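Local atomic coordinates of indole-3-acetic acid-amido synthetase GH3.15 (Arabidopsis thaliana, PDB entry 6E1Q), a protein that catalyses the ATP-dependent conjugation of the auxin precursor indole-3-butyric acid, and of the herbicide 2,4-DB, to glutamine through an amide bond. Residues Ile91-Thr96 / Leu157-Met162; Thr164-Lys168 / His186-Thr190; Gln307-Leu311 / Met461-Phe465; Tyr481-Gly485 / Val532-Phe538. All blocks are in the same frame, centred on the assembly; numbering follows the deposited sequence.

Acyl acid amido synthetases of the GH3 family show how an adenylating enzyme distributes its framework between a large N-terminal and a small C-terminal part. Interactions 1 and 2 lie in series in the first, with centres 12 Å apart, and touch at several places, among them S165 OG to L95 CD2 (3.5 Å). They border the functional region: L95 lies about 4 Å, side chain to side chain, from the ATP-binding S329, and F166 lines a pocket holding (2,4-dichlorophenoxy)acetic acid. Interaction 3 joins the two parts, 33 Å from interaction 1 between centres. Interaction 4, with its centre 11 Å from that of interaction 3, continues the same C-terminal sheet, away from the annotated sites.

Interaction 1 (Ile91-Thr96 / Leu157-Met162); sequences ISVLLT and LMVRTM
In the four-stranded mixed sheet 105-111/91-97/158-160/151-152, strand 91-96 runs parallel to 158-160 (34°, axes 4.6 Å apart), pairing L94 with V159 and L95 with R160. Backbone hydrogen bonds set the register: L94 N to M158 O and R160 N to L94 O (both 2.9 Å), T96 N to R160 O (2.8 Å). Two waters extend the ladder: one bridges S92 O (2.9 Å) and M158 N (2.6 Å), the other T96 O (2.8 Å) and M162 N (2.9 Å). Beside V159, L94 (mt) places CG 4.0 Å from L157 CD1. On the opposite face L95 (mt) brings CD1 to 3.6 Å from SD of M162 (tp), and R160 (mtt) passes NH1 3.7 Å from V93 CG1. L95 lies about 4 Å, side chain to side chain, from the ATP-binding S329. T161 (chi1 p) N-caps helix 162-172, capping a backbone N just beyond M162; its OG1 is also hydrogen-bonded to Y145 OH. S92 and V93 form a classic beta bulge against L110; helix 162-172 covers L95 and R160 through S165.

Interaction 2 (Thr164-Lys168 / His186-Thr190); sequences TSFLK and HAITT. With CFA ((2,4-dichlorophenoxy)acetic acid), chain D.
One short helical segment faces two ways here: F166 points into a ligand pocket, while T164, L167 and K168 pack on an irregular loop. This is a helix-to-loop contact in the N-terminal part of the GH3 fold, which belongs to the ANL clan of adenylating enzymes. Segment 164-168 is regular alpha helix, with K168 N bonded to T164 O at 2.8 Å; segment 186-190 has neither helix nor strand and follows strand 181-183. The backbones come closest at T164 and I188, with CA atoms 5.5 Å apart.

I188 (mt) is the main loop residue in the contact. Its CD1 reaches 3.6 Å from K168 CA, and its CG2 lies 3.9 Å from CG of K168, whose chi1 is t. L167 (mt) sets CD1 3.8 Å from A187 CB and also packs on L181 and V183 of strand 181-183. T164, chi1 m, puts OG1 3.1 Å from A187 O, although the same hydroxyl is hydrogen-bonded to T161 OG1. H186 ND1 donates to T189 O at 3.2 Å, a side-chain-to-backbone bond within the loop.

F166 lies on the helix face turned from the loop; with chi1 t its ring, together with V163, F325 and F332, lines the pocket of one (2,4-dichlorophenoxy)acetic acid molecule, whose ring carbon C2' lies over one face of the phenyl ring; the closest approach is F166 CD2 to ligand C3', 3.6 Å.

Interaction 3 (Gln307-Leu311 / Met461-Phe465); sequences QYIPL and MLMDF
This is an interdomain packing contact, in which the start of helix 309-316 in the N-terminal part of the GH3 fold meets the edge strand 461-470 of the C-terminal mixed sheet. No backbone pairing is involved: the closest CA atoms, Y308 to M463, are 7.3 Å apart. Q307 is in a 3-10 turn just before helix 309-316, whereas 461-465 is extended except at M463 (phi/psi -86/-38). M461 (tt) puts CE 3.6 Å from P310 CB and SD 4.0 Å from L311 CB; M463 (mm) brings CE to 3.5 Å from CD2 of L311, itself tp. Q307 (mm) presents CD to the edge of the F465 ring, 4.0 Å from CE1, while its side-chain amide is hydrogen-bonded to T449 and K452. A water bridges L462 O (2.5 Å) and, weakly, Q307 O (3.3 Å). D464 has R559 as salt-bridge partner and T557 as hydrogen-bond partner; toward the N-terminal part, Y308 OH lies 2.6 Å from D464 OD1 in a weak hydrogen bond.

Interaction 4 (Tyr481-Gly485 / Val532-Phe538); sequences YWELG and VVKPGAF
The carboxylate of E483 gathers the strand-to-helix turn that follows strand 529-533. Its OE2 accepts from G536 N at 3.1 Å and its OE1 from F538 N at 3.2 Å, so a single side chain (tt) spans the helix start at residue 537. G536 is the N-cap, at phi/psi 85/-6, and sits in a type II turn from K534 to A537, closed by A537 N to K534 O at 3.1 Å. Strand 481-485 runs parallel to 532-533: W482 pairs with V532 (CA atoms 4.8 Å apart), and V533 N donates to W482 O at 2.9 Å, with V532 CA 3.2 Å from the same oxygen.

Apolar contacts flank the strand pairing. V533, chi1 m, sets CG1 3.9 Å from Y481 CD1 and CG2 3.8 Å from E483 CB; L484 (mt) brings CD1 to 4.1 Å from V532 CG2. The F538 ring turns its edge to Y481 O, 3.7 Å from CZ. W482 and V532 both pack on M500 of helix 497-510. Away from the annotated sites, the contact illustrates a general principle: a carboxylate borrowed from a neighbouring strand can satisfy amides at the N-cap and in the first turn, which lack acceptors within the helix.

Interaction 1 (Ile91-Thr96 / Leu157-Met162)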
loop_
_atom_site.group_PDB
_atom_site.type_symbol
_atom_site.label_atom_id
_atom_site.label_comp_id
_atom_site.label_asym_id
_atom_site.label_seq_id
_atom_site.Cartn_x
_atom_site.Cartn_y
_atom_site.Cartn_z
ATOM N N ILE A 91 -3.107 23.713 10.179
ATOM C CA ILE A 91 -3.417 22.396 9.631
ATOM C C ILE A 91 -4.331 22.600 8.428
ATOM O O ILE A 91 -5.416 23.171 8.557
ATOM C CB ILE A 91 -4.078 21.496 10.687
ATOM C CG1 ILE A 91 -3.202 21.384 11.937
ATOM C CG2 ILE A 91 -4.452 20.124 10.102
ATOM C CD1 ILE A 91 -1.859 20.832 11.673
ATOM N N SER A 92 -3.901 22.142 7.252
ATOM C CA SER A 92 -4.724 22.435 6.081
ATOM C C SER A 92 -5.708 21.323 5.738
ATOM O O SER A 92 -6.738 21.603 5.116
ATOM C CB SER A 92 -3.849 22.738 4.864
ATOM O OG SER A 92 -2.979 21.664 4.620
ATOM N N VAL A 93 -5.419 20.069 6.114
ATOM C CA VAL A 93 -6.345 18.951 5.924
ATOM C C VAL A 93 -6.037 17.913 6.983
ATOM O O VAL A 93 -4.934 17.871 7.528
ATOM C CB VAL A 93 -6.254 18.273 4.523
ATOM C CG1 VAL A 93 -6.971 19.076 3.472
ATOM C CG2 VAL A 93 -4.792 17.992 4.131
ATOM N N LEU A 94 -7.015 17.057 7.275
ATOM C CA LEU A 94 -6.711 15.802 7.942
ATOM C C LEU A 94 -6.719 14.663 6.939
ATOM O O LEU A 94 -7.623 14.562 6.110
ATOM C CB LEU A 94 -7.669 15.478 9.085
ATOM C CG LEU A 94 -7.837 16.540 10.159
ATOM C CD1 LEU A 94 -8.962 16.197 11.102
ATOM C CD2 LEU A 94 -6.507 16.651 10.895
ATOM N N LEU A 95 -5.722 13.805 7.040
ATOM C CA LEU A 95 -5.571 12.681 6.135
ATOM C C LEU A 95 -6.177 11.426 6.756
ATOM O O LEU A 95 -5.865 11.086 7.903
ATOM C CB LEU A 95 -4.095 12.455 5.824
ATOM C CG LEU A 95 -3.358 13.559 5.058
ATOM C CD1 LEU A 95 -1.911 13.146 4.801
ATOM C CD2 LEU A 95 -4.029 13.933 3.741
ATOM N N THR A 96 -7.075 10.764 6.022
ATOM C CA THR A 96 -7.621 9.488 6.457
ATOM C C THR A 96 -6.678 8.382 6.009
ATOM O O THR A 96 -6.524 8.146 4.809
ATOM C CB THR A 96 -9.012 9.259 5.887
ATOM O OG1 THR A 96 -9.837 10.363 6.240
ATOM C CG2 THR A 96 -9.597 8.029 6.485
ATOM N N LEU A 157 -12.642 21.483 8.802
ATOM C CA LEU A 157 -11.436 20.982 8.157
ATOM C C LEU A 157 -11.786 19.839 7.215
ATOM O O LEU A 157 -12.514 18.922 7.601
ATOM C CB LEU A 157 -10.447 20.479 9.212
ATOM C CG LEU A 157 -9.134 21.223 9.421
ATOM C CD1 LEU A 157 -8.274 20.496 10.472
ATOM C CD2 LEU A 157 -8.399 21.388 8.113
ATOM N N MET A 158 -11.237 19.863 5.999
ATOM C CA MET A 158 -11.486 18.773 5.068
ATOM C C MET A 158 -10.717 17.530 5.498
ATOM O O MET A 158 -9.636 17.601 6.084
ATOM C CB MET A 158 -11.091 19.148 3.635
ATOM C CG MET A 158 -12.077 20.060 2.894
ATOM S SD MET A 158 -13.828 19.549 2.911
ATOM C CE MET A 158 -13.780 18.102 1.841
ATOM N N VAL A 159 -11.296 16.381 5.195
ATOM C CA VAL A 159 -10.726 15.083 5.515
ATOM C C VAL A 159 -10.542 14.323 4.205
ATOM O O VAL A 159 -11.522 14.038 3.516
ATOM C CB VAL A 159 -11.639 14.312 6.475
ATOM C CG1 VAL A 159 -11.030 13.039 6.787
ATOM C CG2 VAL A 159 -11.846 15.099 7.756
ATOM N N ARG A 160 -9.307 13.979 3.867
ATOM C CA ARG A 160 -9.025 13.401 2.554
ATOM C C ARG A 160 -7.918 12.375 2.673
ATOM O O ARG A 160 -7.222 12.305 3.689
ATOM C CB ARG A 160 -8.583 14.456 1.532
ATOM C CG ARG A 160 -9.637 15.455 1.149
ATOM C CD ARG A 160 -9.077 16.431 0.144
ATOM N NE ARG A 160 -10.129 17.305 -0.347
ATOM C CZ ARG A 160 -10.106 18.622 -0.207
ATOM N NH1 ARG A 160 -9.077 19.202 0.399
ATOM N NH2 ARG A 160 -11.108 19.356 -0.674
ATOM N N THR A 161 -7.736 11.598 1.600
ATOM C CA THR A 161 -6.586 10.703 1.513
ATOM C C THR A 161 -5.354 11.489 1.104
ATOM O O THR A 161 -5.441 12.597 0.558
ATOM C CB THR A 161 -6.823 9.565 0.518
ATOM O OG1 THR A 161 -7.046 10.100 -0.796
ATOM C CG2 THR A 161 -8.052 8.739 0.937
ATOM N N MET A 162 -4.189 10.907 1.391
ATOM C CA MET A 162 -2.936 11.538 0.985
ATOM C C MET A 162 -2.814 11.602 -0.534
ATOM O O MET A 162 -2.362 12.619 -1.088
ATOM C CB MET A 162 -1.754 10.783 1.588
ATOM C CG MET A 162 -0.436 11.209 1.007
ATOM S SD MET A 162 0.052 12.756 1.779
ATOM C CE MET A 162 0.299 13.808 0.356
HETATM O O HOH W 1 -9.627 21.604 4.971
HETATM O O HOH W 2 -4.289 8.821 3.338
#

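Interaction 2 (Thr164-Lys168 / His186-Thr190)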
loop_
_atom_site.group_PDB
_atom_site.type_symbol
_atom_site.label_atom_id
_atom_site.label_comp_id
_atom_site.label_asym_id
_atom_site.label_seq_id
_atom_site.Cartn_x
_atom_site.Cartn_y
_atom_site.Cartn_z
ATOM N N THR A 164 -5.269 11.775 -2.769
ATOM C CA THR A 164 -6.121 12.853 -3.269
ATOM C C THR A 164 -5.488 14.211 -3.002
ATOM O O THR A 164 -5.466 15.079 -3.879
ATOM C CB THR A 164 -7.505 12.791 -2.634
ATOM O OG1 THR A 164 -8.160 11.577 -3.012
ATOM C CG2 THR A 164 -8.327 13.979 -3.069
ATOM N N SER A 165 -4.959 14.407 -1.789
ATOM C CA SER A 165 -4.325 15.680 -1.462
ATOM C C SER A 165 -3.128 15.937 -2.365
ATOM O O SER A 165 -2.910 17.070 -2.822
ATOM C CB SER A 165 -3.885 15.685 0.004
ATOM O OG SER A 165 -5.016 15.611 0.843
ATOM N N PHE A 166 -2.336 14.890 -2.619
ATOM C CA PHE A 166 -1.183 15.010 -3.503
ATOM C C PHE A 166 -1.616 15.402 -4.913
ATOM O O PHE A 166 -1.121 16.386 -5.474
ATOM C CB PHE A 166 -0.410 13.688 -3.502
ATOM C CG PHE A 166 0.900 13.740 -4.235
ATOM C CD1 PHE A 166 2.058 14.152 -3.587
ATOM C CD2 PHE A 166 0.986 13.343 -5.562
ATOM C CE1 PHE A 166 3.272 14.187 -4.256
ATOM C CE2 PHE A 166 2.197 13.380 -6.240
ATOM C CZ PHE A 166 3.338 13.804 -5.585
ATOM N N LEU A 167 -2.566 14.661 -5.486
ATOM C CA LEU A 167 -3.024 14.942 -6.845
ATOM C C LEU A 167 -3.697 16.303 -6.937
ATOM O O LEU A 167 -3.424 17.088 -7.857
ATOM C CB LEU A 167 -3.982 13.844 -7.313
ATOM C CG LEU A 167 -3.324 12.475 -7.406
ATOM C CD1 LEU A 167 -4.326 11.435 -7.891
ATOM C CD2 LEU A 167 -2.102 12.553 -8.331
ATOM N N LYS A 168 -4.593 16.599 -5.998
ATOM C CA LYS A 168 -5.276 17.890 -6.023
ATOM C C LYS A 168 -4.282 19.047 -5.985
ATOM O O LYS A 168 -4.489 20.079 -6.632
ATOM C CB LYS A 168 -6.262 17.970 -4.857
ATOM C CG LYS A 168 -7.182 19.169 -4.875
ATOM C CD LYS A 168 -8.011 19.243 -3.597
ATOM C CE LYS A 168 -8.530 20.657 -3.353
ATOM N NZ LYS A 168 -10.005 20.691 -3.136
ATOM N N HIS A 186 -12.391 11.088 -10.997
ATOM C CA HIS A 186 -12.815 10.798 -9.638
ATOM C C HIS A 186 -11.655 10.487 -8.700
ATOM O O HIS A 186 -11.875 9.915 -7.629
ATOM C CB HIS A 186 -13.810 9.646 -9.639
ATOM C CG HIS A 186 -15.023 9.911 -10.465
ATOM N ND1 HIS A 186 -15.907 10.925 -10.174
ATOM C CD2 HIS A 186 -15.492 9.309 -11.583
ATOM C CE1 HIS A 186 -16.875 10.931 -11.071
ATOM N NE2 HIS A 186 -16.648 9.960 -11.937
ATOM N N ALA A 187 -10.428 10.853 -9.074
ATOM C CA ALA A 187 -9.339 10.820 -8.103
ATOM C C ALA A 187 -9.464 11.946 -7.084
ATOM O O ALA A 187 -9.011 11.801 -5.943
ATOM C CB ALA A 187 -7.994 10.904 -8.809
ATOM N N ILE A 188 -10.067 13.067 -7.473
ATOM C CA ILE A 188 -10.292 14.200 -6.582
ATOM C C ILE A 188 -11.780 14.389 -6.284
ATOM O O ILE A 188 -12.185 14.456 -5.121
ATOM C CB ILE A 188 -9.666 15.491 -7.158
ATOM C CG1 ILE A 188 -8.164 15.294 -7.407
ATOM C CG2 ILE A 188 -9.904 16.678 -6.216
ATOM C CD1 ILE A 188 -7.551 16.317 -8.361
ATOM N N THR A 189 -12.612 14.463 -7.325
ATOM C CA THR A 189 -14.049 14.627 -7.138
ATOM C C THR A 189 -14.693 13.281 -6.829
ATOM O O THR A 189 -14.554 12.321 -7.594
ATOM C CB THR A 189 -14.704 15.252 -8.374
ATOM O OG1 THR A 189 -14.074 16.502 -8.675
ATOM C CG2 THR A 189 -16.200 15.496 -8.123
ATOM N N THR A 190 -15.407 13.228 -5.713
ATOM C CA THR A 190 -16.034 12.007 -5.232
ATOM C C THR A 190 -17.073 11.457 -6.222
ATOM O O THR A 190 -17.728 12.203 -6.958
ATOM C CB THR A 190 -16.650 12.299 -3.855
ATOM O OG1 THR A 190 -15.609 12.338 -2.864
ATOM C CG2 THR A 190 -17.728 11.308 -3.460
HETATM C C1 CFA D . 3.666 7.819 -0.995
HETATM C C2 CFA D . 3.002 7.917 -2.372
HETATM C "C1'" CFA D . 3.081 9.348 -4.294
HETATM C "C2'" CFA D . 1.786 9.582 -4.744
HETATM C "C3'" CFA D . 1.552 9.782 -6.099
HETATM C "C4'" CFA D . 2.606 9.754 -7.000
HETATM C "C5'" CFA D . 3.894 9.527 -6.548
HETATM CL CL3 CFA D . 0.416 9.627 -3.594
HETATM C "C6'" CFA D . 4.129 9.329 -5.200
HETATM O O1 CFA D . 4.824 8.279 -0.841
HETATM O O2 CFA D . 3.081 7.284 -0.012
HETATM O "O1'" CFA D . 3.360 9.152 -2.931
HETATM CL CL4 CFA D . 2.326 10.012 -8.747
#

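Interaction 3 (Gln307-Leu311 / Met461-Phe465)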
loop_
_atom_site.group_PDB
_atom_site.type_symbol
_atom_site.label_atom_id
_atom_site.label_comp_id
_atom_site.label_asym_id
_atom_site.label_seq_id
_atom_site.Cartn_x
_atom_site.Cartn_y
_atom_site.Cartn_z
ATOM N N GLN A 307 2.490 -10.994 -2.002
ATOM C CA GLN A 307 1.775 -12.205 -2.380
ATOM C C GLN A 307 1.259 -12.151 -3.814
ATOM O O GLN A 307 1.112 -13.198 -4.452
ATOM C CB GLN A 307 0.598 -12.435 -1.431
ATOM C CG GLN A 307 1.009 -12.767 0.009
ATOM C CD GLN A 307 1.708 -14.127 0.137
ATOM O OE1 GLN A 307 1.317 -15.117 -0.504
ATOM N NE2 GLN A 307 2.739 -14.177 0.978
ATOM N N TYR A 308 0.956 -10.959 -4.325
ATOM C CA TYR A 308 0.344 -10.798 -5.635
ATOM C C TYR A 308 1.364 -10.669 -6.753
ATOM O O TYR A 308 0.974 -10.555 -7.921
ATOM C CB TYR A 308 -0.573 -9.576 -5.631
ATOM C CG TYR A 308 -1.603 -9.648 -4.517
ATOM C CD1 TYR A 308 -2.755 -10.414 -4.656
ATOM C CD2 TYR A 308 -1.394 -8.978 -3.298
ATOM C CE1 TYR A 308 -3.688 -10.503 -3.608
ATOM C CE2 TYR A 308 -2.321 -9.047 -2.249
ATOM C CZ TYR A 308 -3.458 -9.810 -2.405
ATOM O OH TYR A 308 -4.365 -9.884 -1.364
ATOM N N ILE A 309 2.649 -10.686 -6.425
ATOM C CA ILE A 309 3.666 -10.479 -7.453
ATOM C C ILE A 309 3.578 -11.530 -8.569
ATOM O O ILE A 309 3.558 -11.126 -9.741
ATOM C CB ILE A 309 5.067 -10.411 -6.802
ATOM C CG1 ILE A 309 5.239 -9.106 -6.032
ATOM C CG2 ILE A 309 6.163 -10.542 -7.851
ATOM C CD1 ILE A 309 6.530 -9.103 -5.196
ATOM N N PRO A 310 3.511 -12.828 -8.280
ATOM C CA PRO A 310 3.441 -13.789 -9.400
ATOM C C PRO A 310 2.263 -13.551 -10.324
ATOM O O PRO A 310 2.411 -13.631 -11.548
ATOM C CB PRO A 310 3.350 -15.151 -8.687
ATOM C CG PRO A 310 4.048 -14.935 -7.385
ATOM C CD PRO A 310 3.682 -13.518 -6.984
ATOM N N LEU A 311 1.093 -13.237 -9.774
ATOM C CA LEU A 311 -0.067 -13.021 -10.627
ATOM C C LEU A 311 0.051 -11.714 -11.408
ATOM O O LEU A 311 -0.281 -11.662 -12.601
ATOM C CB LEU A 311 -1.340 -13.039 -9.789
ATOM C CG LEU A 311 -2.610 -12.868 -10.618
ATOM C CD1 LEU A 311 -2.756 -13.976 -11.658
ATOM C CD2 LEU A 311 -3.818 -12.804 -9.694
ATOM N N MET A 461 -2.067 -21.976 -8.689
ATOM C CA MET A 461 -1.578 -20.739 -8.092
ATOM C C MET A 461 -2.512 -20.332 -6.961
ATOM O O MET A 461 -3.733 -20.492 -7.067
ATOM C CB MET A 461 -1.495 -19.602 -9.138
ATOM C CG MET A 461 -0.671 -18.380 -8.685
ATOM S SD MET A 461 -0.649 -16.993 -9.867
ATOM C CE MET A 461 0.987 -17.180 -10.572
ATOM N N LEU A 462 -1.940 -19.819 -5.873
ATOM C CA LEU A 462 -2.752 -19.245 -4.814
ATOM C C LEU A 462 -3.075 -17.800 -5.195
ATOM O O LEU A 462 -2.159 -16.993 -5.386
ATOM C CB LEU A 462 -2.008 -19.328 -3.482
ATOM C CG LEU A 462 -2.719 -18.669 -2.309
ATOM C CD1 LEU A 462 -4.046 -19.395 -2.025
ATOM C CD2 LEU A 462 -1.791 -18.670 -1.072
ATOM N N MET A 463 -4.364 -17.475 -5.345
ATOM C CA MET A 463 -4.722 -16.111 -5.746
ATOM C C MET A 463 -4.839 -15.162 -4.561
ATOM O O MET A 463 -4.478 -13.987 -4.675
ATOM C CB MET A 463 -6.027 -16.111 -6.527
ATOM C CG MET A 463 -6.074 -17.215 -7.580
ATOM S SD MET A 463 -5.002 -16.930 -9.006
ATOM C CE MET A 463 -5.907 -15.658 -9.883
ATOM N N ASP A 464 -5.381 -15.628 -3.437
ATOM C CA ASP A 464 -5.505 -14.797 -2.243
ATOM C C ASP A 464 -5.743 -15.740 -1.073
ATOM O O ASP A 464 -6.105 -16.904 -1.268
ATOM C CB ASP A 464 -6.662 -13.776 -2.361
ATOM C CG ASP A 464 -6.325 -12.411 -1.728
ATOM O OD1 ASP A 464 -5.330 -12.311 -0.992
ATOM O OD2 ASP A 464 -7.004 -11.413 -2.036
ATOM N N PHE A 465 -5.554 -15.226 0.143
ATOM C CA PHE A 465 -5.832 -16.012 1.335
ATOM C C PHE A 465 -6.210 -15.095 2.490
ATOM O O PHE A 465 -5.890 -13.908 2.502
ATOM C CB PHE A 465 -4.638 -16.882 1.743
ATOM C CG PHE A 465 -3.553 -16.119 2.439
ATOM C CD1 PHE A 465 -2.551 -15.495 1.706
ATOM C CD2 PHE A 465 -3.532 -16.026 3.823
ATOM C CE1 PHE A 465 -1.540 -14.794 2.343
ATOM C CE2 PHE A 465 -2.536 -15.309 4.467
ATOM C CZ PHE A 465 -1.550 -14.690 3.727
HETATM O O HOH W 3 -0.901 -15.740 -3.695
#

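Interaction 4 (Tyr481-Gly485 / Val532-Phe538)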
loop_
_atom_site.group_PDB
_atom_site.type_symbol
_atom_site.label_atom_id
_atom_site.label_comp_id
_atom_site.label_asym_id
_atom_site.label_seq_id
_atom_site.Cartn_x
_atom_site.Cartn_y
_atom_site.Cartn_z
ATOM N N TYR A 481 -7.993 -19.886 4.542
ATOM C CA TYR A 481 -8.799 -19.941 3.322
ATOM C C TYR A 481 -7.919 -19.644 2.107
ATOM O O TYR A 481 -7.304 -18.578 2.027
ATOM C CB TYR A 481 -9.965 -18.947 3.379
ATOM C CG TYR A 481 -10.920 -19.164 4.538
ATOM C CD1 TYR A 481 -11.985 -20.053 4.436
ATOM C CD2 TYR A 481 -10.751 -18.478 5.739
ATOM C CE1 TYR A 481 -12.861 -20.260 5.510
ATOM C CE2 TYR A 481 -11.616 -18.675 6.813
ATOM C CZ TYR A 481 -12.666 -19.560 6.686
ATOM O OH TYR A 481 -13.505 -19.737 7.750
ATOM N N TRP A 482 -7.900 -20.558 1.144
ATOM C CA TRP A 482 -7.078 -20.450 -0.056
ATOM C C TRP A 482 -7.989 -20.371 -1.276
ATOM O O TRP A 482 -8.799 -21.275 -1.506
ATOM C CB TRP A 482 -6.136 -21.657 -0.190
ATOM C CG TRP A 482 -4.816 -21.507 0.524
ATOM C CD1 TRP A 482 -4.515 -20.617 1.504
ATOM C CD2 TRP A 482 -3.627 -22.268 0.290
ATOM N NE1 TRP A 482 -3.210 -20.777 1.906
ATOM C CE2 TRP A 482 -2.640 -21.781 1.172
ATOM C CE3 TRP A 482 -3.301 -23.312 -0.579
ATOM C CZ2 TRP A 482 -1.349 -22.295 1.208
ATOM C CZ3 TRP A 482 -2.009 -23.828 -0.545
ATOM C CH2 TRP A 482 -1.051 -23.311 0.335
ATOM N N GLU A 483 -7.853 -19.310 -2.061
ATOM C CA GLU A 483 -8.515 -19.253 -3.362
ATOM C C GLU A 483 -7.486 -19.581 -4.435
ATOM O O GLU A 483 -6.496 -18.860 -4.590
ATOM C CB GLU A 483 -9.150 -17.891 -3.628
ATOM C CG GLU A 483 -9.847 -17.858 -4.982
ATOM C CD GLU A 483 -10.639 -16.592 -5.221
ATOM O OE1 GLU A 483 -11.228 -16.060 -4.253
ATOM O OE2 GLU A 483 -10.681 -16.144 -6.391
ATOM N N LEU A 484 -7.709 -20.678 -5.154
ATOM C CA LEU A 484 -6.771 -21.186 -6.144
ATOM C C LEU A 484 -7.220 -20.844 -7.561
ATOM O O LEU A 484 -8.416 -20.745 -7.838
ATOM C CB LEU A 484 -6.610 -22.709 -6.008
ATOM C CG LEU A 484 -6.071 -23.185 -4.651
ATOM C CD1 LEU A 484 -5.938 -24.715 -4.566
ATOM C CD2 LEU A 484 -4.747 -22.499 -4.318
ATOM N N GLY A 485 -6.234 -20.686 -8.467
ATOM C CA GLY A 485 -6.504 -20.550 -9.886
ATOM C C GLY A 485 -5.455 -21.266 -10.724
ATOM O O GLY A 485 -4.464 -21.797 -10.201
ATOM N N VAL A 532 -10.193 -24.665 0.752
ATOM C CA VAL A 532 -10.169 -24.070 -0.577
ATOM C C VAL A 532 -11.531 -23.453 -0.863
ATOM O O VAL A 532 -12.566 -24.114 -0.727
ATOM C CB VAL A 532 -9.793 -25.122 -1.627
ATOM C CG1 VAL A 532 -9.897 -24.546 -3.024
ATOM C CG2 VAL A 532 -8.379 -25.615 -1.358
ATOM N N VAL A 533 -11.542 -22.182 -1.240
ATOM C CA VAL A 533 -12.795 -21.482 -1.512
ATOM C C VAL A 533 -12.944 -21.294 -3.012
ATOM O O VAL A 533 -11.958 -21.199 -3.749
ATOM C CB VAL A 533 -12.879 -20.139 -0.764
ATOM C CG1 VAL A 533 -13.016 -20.398 0.723
ATOM C CG2 VAL A 533 -11.630 -19.296 -1.043
ATOM N N LYS A 534 -14.198 -21.267 -3.462
ATOM C CA LYS A 534 -14.502 -21.074 -4.874
ATOM C C LYS A 534 -13.926 -19.748 -5.376
ATOM O O LYS A 534 -13.798 -18.784 -4.611
ATOM C CB LYS A 534 -16.019 -21.104 -5.090
ATOM C CG LYS A 534 -16.466 -21.722 -6.415
ATOM C CD LYS A 534 -17.949 -21.475 -6.722
ATOM C CE LYS A 534 -18.603 -22.733 -7.317
ATOM N NZ LYS A 534 -20.021 -22.517 -7.704
ATOM N N PRO A 535 -13.555 -19.676 -6.656
ATOM C CA PRO A 535 -13.131 -18.396 -7.237
ATOM C C PRO A 535 -14.183 -17.309 -7.025
ATOM O O PRO A 535 -15.390 -17.571 -7.031
ATOM C CB PRO A 535 -12.964 -18.722 -8.726
ATOM C CG PRO A 535 -12.644 -20.179 -8.756
ATOM C CD PRO A 535 -13.368 -20.804 -7.591
ATOM N N GLY A 536 -13.711 -16.077 -6.838
ATOM C CA GLY A 536 -14.582 -14.970 -6.499
ATOM C C GLY A 536 -14.882 -14.818 -5.024
ATOM O O GLY A 536 -15.521 -13.828 -4.637
ATOM N N ALA A 537 -14.441 -15.761 -4.186
ATOM C CA ALA A 537 -14.679 -15.655 -2.750
ATOM C C ALA A 537 -14.114 -14.361 -2.183
ATOM O O ALA A 537 -14.720 -13.744 -1.303
ATOM C CB ALA A 537 -14.059 -16.842 -2.021
ATOM N N PHE A 538 -12.936 -13.948 -2.647
ATOM C CA PHE A 538 -12.280 -12.812 -2.025
ATOM C C PHE A 538 -12.772 -11.482 -2.583
ATOM O O PHE A 538 -12.607 -10.457 -1.917
ATOM C CB PHE A 538 -10.766 -12.965 -2.154
ATOM C CG PHE A 538 -10.196 -13.882 -1.122
ATOM C CD1 PHE A 538 -9.869 -13.396 0.137
ATOM C CD2 PHE A 538 -10.053 -15.238 -1.379
ATOM C CE1 PHE A 538 -9.373 -14.244 1.127
ATOM C CE2 PHE A 538 -9.556 -16.107 -0.393
ATOM C CZ PHE A 538 -9.214 -15.602 0.862
#